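Local coordinates for protein Myo-inositol dehydrogenase (Corynebacterium glutamicum, PDB 3EUW) that probably oxidises myo-inositol at its 2-position with NAD+ as the hydride acceptor, as a tetrameric member of the Gfo/Idh/MocA family, at residues 189-194 / 329-334; 212-217 / 224-229; 59-64 / 83-88. All blocks are in the same frame, centred on the assembly; numbering follows the deposited sequence.

Contact 1: residues 189-194 / 329-334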
loop_
_atom_site.group_PDB
_atom_site.type_symbol
_atom_site.label_atom_id
_atom_site.label_comp_id
_atom_site.label_asym_id
_atom_site.label_seq_id
_atom_site.Cartn_x
_atom_site.Cartn_y
_atom_site.Cartn_z
ATOM N N ILE A 189 -28.573 8.988 -16.630
ATOM C CA ILE A 189 -27.557 9.110 -17.665
ATOM C C ILE A 189 -28.239 9.708 -18.899
ATOM O O ILE A 189 -29.322 9.272 -19.288
ATOM C CB ILE A 189 -26.966 7.736 -18.028
ATOM C CG1 ILE A 189 -26.399 7.054 -16.774
ATOM C CG2 ILE A 189 -25.908 7.895 -19.113
ATOM C CD1 ILE A 189 -25.272 7.795 -16.089
ATOM N N VAL A 190 -27.616 10.706 -19.513
ATOM C CA VAL A 190 -28.212 11.327 -20.680
ATOM C C VAL A 190 -27.495 11.022 -21.992
ATOM O O VAL A 190 -28.146 10.905 -23.028
ATOM C CB VAL A 190 -28.330 12.863 -20.499
ATOM C CG1 VAL A 190 -29.253 13.172 -19.342
ATOM C CG2 VAL A 190 -26.969 13.478 -20.245
ATOM N N GLU A 191 -26.170 10.884 -21.951
ATOM C CA GLU A 191 -25.397 10.594 -23.162
ATOM C C GLU A 191 -24.456 9.405 -23.002
ATOM O O GLU A 191 -23.979 9.115 -21.900
ATOM C CB GLU A 191 -24.584 11.820 -23.598
ATOM C CG GLU A 191 -25.418 13.083 -23.828
ATOM C CD GLU A 191 -24.630 14.207 -24.486
ATOM O OE1 GLU A 191 -23.412 14.320 -24.234
ATOM O OE2 GLU A 191 -25.236 14.989 -25.249
ATOM N N VAL A 192 -24.181 8.740 -24.118
ATOM C CA VAL A 192 -23.312 7.583 -24.114
ATOM C C VAL A 192 -22.275 7.619 -25.229
ATOM O O VAL A 192 -22.605 7.814 -26.395
ATOM C CB VAL A 192 -24.136 6.293 -24.254
ATOM C CG1 VAL A 192 -23.222 5.093 -24.398
ATOM C CG2 VAL A 192 -25.032 6.127 -23.033
ATOM N N THR A 193 -21.014 7.431 -24.852
ATOM C CA THR A 193 -19.919 7.417 -25.815
ATOM C C THR A 193 -19.104 6.149 -25.585
ATOM O O THR A 193 -18.767 5.825 -24.450
ATOM C CB THR A 193 -19.019 8.646 -25.646
ATOM O OG1 THR A 193 -19.832 9.821 -25.638
ATOM C CG2 THR A 193 -18.039 8.759 -26.796
ATOM N N ALA A 194 -18.793 5.425 -26.653
ATOM C CA ALA A 194 -18.030 4.192 -26.505
ATOM C C ALA A 194 -17.053 3.979 -27.642
ATOM O O ALA A 194 -17.334 4.327 -28.788
ATOM C CB ALA A 194 -18.983 2.984 -26.403
ATOM N N THR A 329 -21.269 10.295 -30.110
ATOM C CA THR A 329 -21.964 10.190 -28.845
ATOM C C THR A 329 -23.442 9.920 -29.132
ATOM O O THR A 329 -23.979 10.380 -30.146
ATOM C CB THR A 329 -21.791 11.487 -28.031
ATOM O OG1 THR A 329 -20.399 11.678 -27.739
ATOM C CG2 THR A 329 -22.565 11.422 -26.731
ATOM N N VAL A 330 -24.086 9.155 -28.256
ATOM C CA VAL A 330 -25.496 8.813 -28.406
ATOM C C VAL A 330 -26.338 9.446 -27.295
ATOM O O VAL A 330 -26.055 9.264 -26.114
ATOM C CB VAL A 330 -25.705 7.262 -28.375
ATOM C CG1 VAL A 330 -27.198 6.920 -28.348
ATOM C CG2 VAL A 330 -25.058 6.620 -29.589
ATOM N N THR A 331 -27.364 10.196 -27.684
ATOM C CA THR A 331 -28.267 10.834 -26.723
ATOM C C THR A 331 -29.424 9.877 -26.446
ATOM O O THR A 331 -30.192 9.534 -27.341
ATOM C CB THR A 331 -28.830 12.161 -27.278
ATOM O OG1 THR A 331 -27.762 13.100 -27.447
ATOM C CG2 THR A 331 -29.854 12.745 -26.319
ATOM N N LEU A 332 -29.535 9.441 -25.201
ATOM C CA LEU A 332 -30.572 8.502 -24.794
ATOM C C LEU A 332 -32.004 8.986 -24.980
ATOM O O LEU A 332 -32.860 8.233 -25.442
ATOM C CB LEU A 332 -30.354 8.113 -23.337
ATOM C CG LEU A 332 -29.051 7.355 -23.097
ATOM C CD1 LEU A 332 -28.814 7.189 -21.610
ATOM C CD2 LEU A 332 -29.129 6.006 -23.788
ATOM N N ASN A 333 -32.271 10.236 -24.621
ATOM C CA ASN A 333 -33.618 10.779 -24.760
ATOM C C ASN A 333 -33.633 12.065 -25.587
ATOM O O ASN A 333 -33.330 13.147 -25.077
ATOM C CB ASN A 333 -34.226 11.040 -23.377
ATOM C CG ASN A 333 -34.320 9.779 -22.534
ATOM O OD1 ASN A 333 -34.931 8.789 -22.940
ATOM N ND2 ASN A 333 -33.714 9.812 -21.351
ATOM N N PRO A 334 -33.991 11.956 -26.879
ATOM C CA PRO A 334 -34.070 13.063 -27.845
ATOM C C PRO A 334 -34.893 14.270 -27.374
ATOM O O PRO A 334 -35.476 14.254 -26.285
ATOM C CB PRO A 334 -34.679 12.394 -29.076
ATOM C CG PRO A 334 -34.110 11.001 -28.999
ATOM C CD PRO A 334 -34.297 10.669 -27.537
#
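Residues 189-194 and 329-334 run antiparallel, their end-to-end directions 152° apart, and Val192 with Val330 forms a hydrogen-bonded pair in which Val330 N gives to Val192 O at 2.7 Å and Val192 N to Val330 O at 2.8 Å. A third backbone bond, Leu332 N to Val190 O at 3.0 Å, carries the ladder past the short strand 330-331. At the other end the side chains take over: Thr193 OG1, beside its own backbone N (chi1 -51°), lies 2.9 Å from Thr329 OG1 in a hydroxyl-hydroxyl hydrogen bond. Thr329 CG2 also touches Glu191 CB at 3.7 Å. On the face of Val192 and Val330, Leu332 spreads its two methyls. CD1 rests on the carbonyl of Ile189 and reaches Ile189 CG2 at 3.9 Å; CD2 meets Val192 CG2 at 4.2 Å. Helix 307-326 packs on this face, with Ala319 and Cys320 against Val192 and Leu316 against Leu332. On the second subunit, Thr193 meets Thr193, and Thr329 OG1 bonds weakly to Gly327 O. Val190 and Glu191 both face Arg218, the salt-bridge partner of Glu191, in a classic beta bulge, and strand 330-331 forms an edge of the C-terminal domain's mixed sheet within this chain.

Contact 2: residues 212-217 / 224-229; sequences QVIVTL and LINIVN
Leu224 opens the pairing with its CA 3.5 Å from Leu217 O, a CA-H...O contact beside the regular ladder. Ile225 and Leu217 form a hydrogen-bonded pair: Leu217 N gives to Ile225 O at 2.7 Å, and Ile225 N returns a bond to Leu217 O. Their CB atoms meet at 4.0 Å, and Leu217 CD1 lies against CB and CG2 of Ile225. Asn226 falls on the other face, in a non-hydrogen-bonded pair with Thr216, the two side chains crossing at an angle. Its chi1 of -174° puts CG near Val215 O and Thr216 OG1. Ile227 pairs with Val215 through two bonds of 2.7 Å, Val215 N to Ile227 O and Ile227 N to Val215 O, both nearly straight. Val228 CG2 touches Ile214 CG1 at 4.3 Å on the face of Asn226 and Thr216. At Asn229 the two bonds differ: Asn229 N reaches Val213 O nearly head-on at 3.0 Å, whereas Val213 N sits above the carbonyl plane of Asn229 at 3.2 Å from its O, which also accepts from Gln148 NE2 of the second subunit. The Asn229 and Val213 side chains lie side by side, pointing the same way, with Asn229 CB 3.7 Å from Val213 CG2.

Ile214 and Thr216 pack on the second subunit, while helix 169-185 covers Val213, Ile225 and Ile227. With an interstrand angle of 170° and a short connection, the pair is a beta hairpin in the large sheet of the Gfo/Idh/MocA C-terminal domain, one face on a helix and the other at a subunit interface.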
loop_
_atom_site.group_PDB
_atom_site.type_symbol
_atom_site.label_atom_id
_atom_site.label_comp_id
_atom_site.label_asym_id
_atom_site.label_seq_id
_atom_site.Cartn_x
_atom_site.Cartn_y
_atom_site.Cartn_z
ATOM N N GLN A 212 -11.594 -5.234 -26.094
ATOM C CA GLN A 212 -11.368 -4.137 -25.157
ATOM C C GLN A 212 -12.156 -2.892 -25.564
ATOM O O GLN A 212 -12.253 -2.543 -26.747
ATOM C CB GLN A 212 -9.870 -3.798 -25.008
ATOM C CG GLN A 212 -9.217 -3.120 -26.200
ATOM C CD GLN A 212 -7.804 -2.625 -25.902
ATOM O OE1 GLN A 212 -7.172 -1.975 -26.735
ATOM N NE2 GLN A 212 -7.309 -2.929 -24.713
ATOM N N VAL A 213 -12.745 -2.233 -24.572
ATOM C CA VAL A 213 -13.510 -1.021 -24.841
ATOM C C VAL A 213 -13.346 0.051 -23.755
ATOM O O VAL A 213 -12.926 -0.239 -22.641
ATOM C CB VAL A 213 -15.035 -1.324 -24.959
ATOM C CG1 VAL A 213 -15.298 -2.364 -26.038
ATOM C CG2 VAL A 213 -15.578 -1.811 -23.617
ATOM N N ILE A 214 -13.659 1.291 -24.106
ATOM C CA ILE A 214 -13.641 2.404 -23.158
ATOM C C ILE A 214 -14.990 3.077 -23.332
ATOM O O ILE A 214 -15.412 3.342 -24.455
ATOM C CB ILE A 214 -12.568 3.478 -23.455
ATOM C CG1 ILE A 214 -11.205 3.102 -22.865
ATOM C CG2 ILE A 214 -12.982 4.797 -22.777
ATOM C CD1 ILE A 214 -10.660 1.808 -23.288
ATOM N N VAL A 215 -15.666 3.353 -22.231
ATOM C CA VAL A 215 -16.962 4.014 -22.282
ATOM C C VAL A 215 -16.961 5.279 -21.424
ATOM O O VAL A 215 -16.366 5.311 -20.345
ATOM C CB VAL A 215 -18.080 3.081 -21.771
ATOM C CG1 VAL A 215 -19.388 3.850 -21.644
ATOM C CG2 VAL A 215 -18.250 1.888 -22.725
ATOM N N THR A 216 -17.606 6.327 -21.915
ATOM C CA THR A 216 -17.733 7.561 -21.157
ATOM C C THR A 216 -19.206 8.000 -21.184
ATOM O O THR A 216 -19.758 8.287 -22.243
ATOM C CB THR A 216 -16.829 8.678 -21.727
ATOM O OG1 THR A 216 -15.460 8.270 -21.649
ATOM C CG2 THR A 216 -16.980 9.938 -20.927
ATOM N N LEU A 217 -19.835 8.023 -20.014
ATOM C CA LEU A 217 -21.245 8.411 -19.902
ATOM C C LEU A 217 -21.372 9.804 -19.290
ATOM O O LEU A 217 -20.583 10.177 -18.421
ATOM C CB LEU A 217 -22.003 7.432 -18.998
ATOM C CG LEU A 217 -21.858 5.926 -19.214
ATOM C CD1 LEU A 217 -22.483 5.187 -18.042
ATOM C CD2 LEU A 217 -22.515 5.518 -20.523
ATOM N N LEU A 224 -19.229 12.629 -15.055
ATOM C CA LEU A 224 -18.606 11.847 -16.119
ATOM C C LEU A 224 -18.266 10.477 -15.570
ATOM O O LEU A 224 -17.501 10.354 -14.606
ATOM C CB LEU A 224 -17.329 12.527 -16.640
ATOM C CG LEU A 224 -17.568 13.858 -17.377
ATOM C CD1 LEU A 224 -16.233 14.452 -17.820
ATOM C CD2 LEU A 224 -18.491 13.626 -18.592
ATOM N N ILE A 225 -18.857 9.445 -16.160
ATOM C CA ILE A 225 -18.589 8.084 -15.734
ATOM C C ILE A 225 -17.711 7.470 -16.826
ATOM O O ILE A 225 -18.099 7.424 -17.996
ATOM C CB ILE A 225 -19.883 7.263 -15.594
ATOM C CG1 ILE A 225 -20.798 7.872 -14.520
ATOM C CG2 ILE A 225 -19.537 5.847 -15.195
ATOM C CD1 ILE A 225 -21.586 9.060 -14.986
ATOM N N ASN A 226 -16.531 7.004 -16.442
ATOM C CA ASN A 226 -15.583 6.435 -17.398
ATOM C C ASN A 226 -15.311 4.961 -17.082
ATOM O O ASN A 226 -14.810 4.613 -16.012
ATOM C CB ASN A 226 -14.298 7.269 -17.360
ATOM C CG ASN A 226 -13.294 6.855 -18.410
ATOM O OD1 ASN A 226 -13.578 6.860 -19.604
ATOM N ND2 ASN A 226 -12.106 6.499 -17.961
ATOM N N ILE A 227 -15.658 4.096 -18.028
ATOM C CA ILE A 227 -15.493 2.663 -17.860
ATOM C C ILE A 227 -14.456 2.069 -18.802
ATOM O O ILE A 227 -14.501 2.304 -20.015
ATOM C CB ILE A 227 -16.839 1.934 -18.099
ATOM C CG1 ILE A 227 -17.901 2.488 -17.142
ATOM C CG2 ILE A 227 -16.674 0.436 -17.895
ATOM C CD1 ILE A 227 -19.313 1.981 -17.433
ATOM N N VAL A 228 -13.527 1.304 -18.228
ATOM C CA VAL A 228 -12.469 0.637 -18.979
ATOM C C VAL A 228 -12.602 -0.891 -18.849
ATOM O O VAL A 228 -12.610 -1.438 -17.741
ATOM C CB VAL A 228 -11.058 1.069 -18.487
ATOM C CG1 VAL A 228 -9.977 0.338 -19.291
ATOM C CG2 VAL A 228 -10.883 2.598 -18.628
ATOM N N ASN A 229 -12.716 -1.569 -19.986
ATOM C CA ASN A 229 -12.852 -3.023 -20.002
ATOM C C ASN A 229 -11.781 -3.689 -20.872
ATOM O O ASN A 229 -11.282 -3.093 -21.841
ATOM C CB ASN A 229 -14.205 -3.445 -20.582
ATOM C CG ASN A 229 -15.372 -3.225 -19.637
ATOM O OD1 ASN A 229 -15.223 -3.006 -18.422
ATOM N ND2 ASN A 229 -16.565 -3.312 -20.203
#

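Contact 3: residues 59-64 / 83-88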
loop_
_atom_site.group_PDB
_atom_site.type_symbol
_atom_site.label_atom_id
_atom_site.label_comp_id
_atom_site.label_asym_id
_atom_site.label_seq_id
_atom_site.Cartn_x
_atom_site.Cartn_y
_atom_site.Cartn_z
ATOM N N GLU A 59 -42.328 -29.049 -13.544
ATOM C CA GLU A 59 -42.245 -29.813 -12.307
ATOM C C GLU A 59 -42.015 -28.901 -11.106
ATOM O O GLU A 59 -42.399 -29.238 -9.992
ATOM C CB GLU A 59 -41.131 -30.853 -12.406
ATOM C CG GLU A 59 -41.338 -31.832 -13.553
ATOM C CD GLU A 59 -40.137 -32.724 -13.792
ATOM O OE1 GLU A 59 -39.855 -33.595 -12.940
ATOM O OE2 GLU A 59 -39.470 -32.547 -14.832
ATOM N N VAL A 60 -41.384 -27.752 -11.335
ATOM C CA VAL A 60 -41.150 -26.792 -10.264
ATOM C C VAL A 60 -42.472 -26.118 -9.909
ATOM O O VAL A 60 -42.921 -26.150 -8.768
ATOM C CB VAL A 60 -40.168 -25.675 -10.696
ATOM C CG1 VAL A 60 -40.164 -24.560 -9.659
ATOM C CG2 VAL A 60 -38.774 -26.239 -10.873
ATOM N N PHE A 61 -43.084 -25.502 -10.911
ATOM C CA PHE A 61 -44.336 -24.790 -10.737
ATOM C C PHE A 61 -45.530 -25.688 -10.416
ATOM O O PHE A 61 -46.657 -25.211 -10.258
ATOM C CB PHE A 61 -44.604 -23.938 -11.975
ATOM C CG PHE A 61 -43.645 -22.794 -12.122
ATOM C CD1 PHE A 61 -43.610 -21.777 -11.172
ATOM C CD2 PHE A 61 -42.750 -22.746 -13.183
ATOM C CE1 PHE A 61 -42.692 -20.728 -11.274
ATOM C CE2 PHE A 61 -41.831 -21.701 -13.291
ATOM C CZ PHE A 61 -41.804 -20.690 -12.331
ATOM N N ALA A 62 -45.277 -26.988 -10.326
ATOM C CA ALA A 62 -46.326 -27.923 -9.974
ATOM C C ALA A 62 -46.494 -27.820 -8.463
ATOM O O ALA A 62 -47.544 -28.168 -7.933
ATOM C CB ALA A 62 -45.935 -29.352 -10.369
ATOM N N ARG A 63 -45.458 -27.328 -7.778
ATOM C CA ARG A 63 -45.496 -27.178 -6.321
ATOM C C ARG A 63 -46.351 -25.975 -5.960
ATOM O O ARG A 63 -46.624 -25.126 -6.811
ATOM C CB ARG A 63 -44.084 -26.972 -5.743
ATOM C CG ARG A 63 -43.078 -28.071 -6.072
ATOM C CD ARG A 63 -41.695 -27.748 -5.492
ATOM N NE ARG A 63 -41.688 -27.728 -4.031
ATOM C CZ ARG A 63 -41.346 -28.758 -3.265
ATOM N NH1 ARG A 63 -40.973 -29.903 -3.821
ATOM N NH2 ARG A 63 -41.388 -28.654 -1.943
ATOM N N ASP A 64 -46.767 -25.898 -4.697
ATOM C CA ASP A 64 -47.585 -24.776 -4.242
ATOM C C ASP A 64 -46.999 -24.140 -2.989
ATOM O O ASP A 64 -47.671 -23.378 -2.300
ATOM C CB ASP A 64 -49.037 -25.235 -3.985
ATOM C CG ASP A 64 -49.168 -26.199 -2.807
ATOM O OD1 ASP A 64 -48.157 -26.752 -2.330
ATOM O OD2 ASP A 64 -50.313 -26.415 -2.362
ATOM N N THR A 83 -41.490 -14.592 -16.309
ATOM C CA THR A 83 -42.915 -14.516 -16.588
ATOM C C THR A 83 -43.728 -15.543 -15.793
ATOM O O THR A 83 -44.678 -15.184 -15.104
ATOM C CB THR A 83 -43.191 -14.716 -18.102
ATOM O OG1 THR A 83 -42.507 -13.704 -18.856
ATOM C CG2 THR A 83 -44.677 -14.626 -18.388
ATOM N N ARG A 84 -43.353 -16.813 -15.883
ATOM C CA ARG A 84 -44.067 -17.862 -15.162
ATOM C C ARG A 84 -44.134 -17.601 -13.661
ATOM O O ARG A 84 -45.189 -17.740 -13.038
ATOM C CB ARG A 84 -43.402 -19.220 -15.370
ATOM C CG ARG A 84 -43.336 -19.710 -16.802
ATOM C CD ARG A 84 -42.975 -21.186 -16.785
ATOM N NE ARG A 84 -42.730 -21.757 -18.104
ATOM C CZ ARG A 84 -42.726 -23.064 -18.348
ATOM N NH1 ARG A 84 -42.965 -23.922 -17.363
ATOM N NH2 ARG A 84 -42.473 -23.511 -19.570
ATOM N N ALA A 85 -42.996 -17.238 -13.081
ATOM C CA ALA A 85 -42.935 -16.984 -11.649
ATOM C C ALA A 85 -43.822 -15.809 -11.266
ATOM O O ALA A 85 -44.651 -15.911 -10.363
ATOM C CB ALA A 85 -41.498 -16.719 -11.229
ATOM N N VAL A 86 -43.646 -14.694 -11.959
ATOM C CA VAL A 86 -44.431 -13.502 -11.682
ATOM C C VAL A 86 -45.935 -13.739 -11.872
ATOM O O VAL A 86 -46.742 -13.263 -11.077
ATOM C CB VAL A 86 -43.959 -12.322 -12.572
ATOM C CG1 VAL A 86 -44.948 -11.183 -12.503
ATOM C CG2 VAL A 86 -42.599 -11.840 -12.105
ATOM N N GLU A 87 -46.310 -14.480 -12.912
ATOM C CA GLU A 87 -47.723 -14.756 -13.166
ATOM C C GLU A 87 -48.352 -15.538 -12.019
ATOM O O GLU A 87 -49.574 -15.548 -11.859
ATOM C CB GLU A 87 -47.904 -15.523 -14.477
ATOM C CG GLU A 87 -47.428 -14.759 -15.705
ATOM C CD GLU A 87 -47.837 -15.419 -17.012
ATOM O OE1 GLU A 87 -47.710 -16.660 -17.131
ATOM O OE2 GLU A 87 -48.277 -14.687 -17.927
ATOM N N ARG A 88 -47.516 -16.203 -11.228
ATOM C CA ARG A 88 -48.010 -16.952 -10.081
ATOM C C ARG A 88 -47.737 -16.190 -8.792
ATOM O O ARG A 88 -47.842 -16.739 -7.698
ATOM C CB ARG A 88 -47.378 -18.345 -10.018
ATOM C CG ARG A 88 -47.954 -19.315 -11.042
ATOM C CD ARG A 88 -47.704 -20.754 -10.632
ATOM N NE ARG A 88 -48.212 -21.017 -9.287
ATOM C CZ ARG A 88 -47.963 -22.125 -8.597
ATOM N NH1 ARG A 88 -47.213 -23.081 -9.125
ATOM N NH2 ARG A 88 -48.451 -22.270 -7.370
#
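Phe61 reaches across to the helix 78-87, its ring meeting Arg84 and Ala85 in the NAD-binding Rossmann domain, where the turn after helix 57-60 packs beside the next helix of the fold. The ring tip does the touching. CE2 lies 3.6 Å from Arg84 CB and 3.7 Å from Arg84 CD, both on a chain that is extended from CG to NE, while CZ lies 3.7 Å from Ala85 N and 4.1 Å from Ala85 CB. The ring approaches the helix obliquely, and its plane makes 39° with the Arg84 guanidinium. CG of Phe61 stands anti to its carbonyl carbon (chi1 -69°), starting the ring on its course toward the helix.

The second direct link comes from Arg88, just past the helix end. Its chain is bent at chi3 (55°), and its guanidinium presents an edge to the turn: NH1 donates to Arg63 O at 3.1 Å, almost straight along the carbonyl bond.

Further out, two acids, one ahead of each segment, hold the Arg84 guanidinium by salt bridges, Asp58 at NH1 and Asp80 at NE. The Phe61 side chain also touches Phe10 of strand 5-10, which ties this surface contact to the central parallel sheet. Arg63's own side chain turns away, to Asp65 and Glu52. A type I turn from Val60 to Arg63, closed by Arg63 N to Val60 O, brings the carbonyl of Arg63 round to face Arg88, whose NH2 adds a weak second bond to that same Arg63 O at 3.4 Å.

In the fold
Contacts 1 and 2 belong to one mixed sheet: strands 189-197 and 212-219 are neighbours in it, joined where Thr193 O lies 2.8 Å from Thr216 N, a probable hydrogen bond, and where Val192 CG2 packs on Leu217 CD2 at 3.6 Å. Contact 2 is wholly buried and contact 1, whose second segment holds the C-terminal edge strand of the sheet within this chain, only partly; both touch the second subunit. Contact 3 stands apart, its centre about 38 Å from that of contact 1 and 39 Å from that of contact 2, on the surface of the Rossmann domain. There an aromatic ring and arginine side chains join a turn to a helix, whereas paired backbone amides and carbonyls carry the other two.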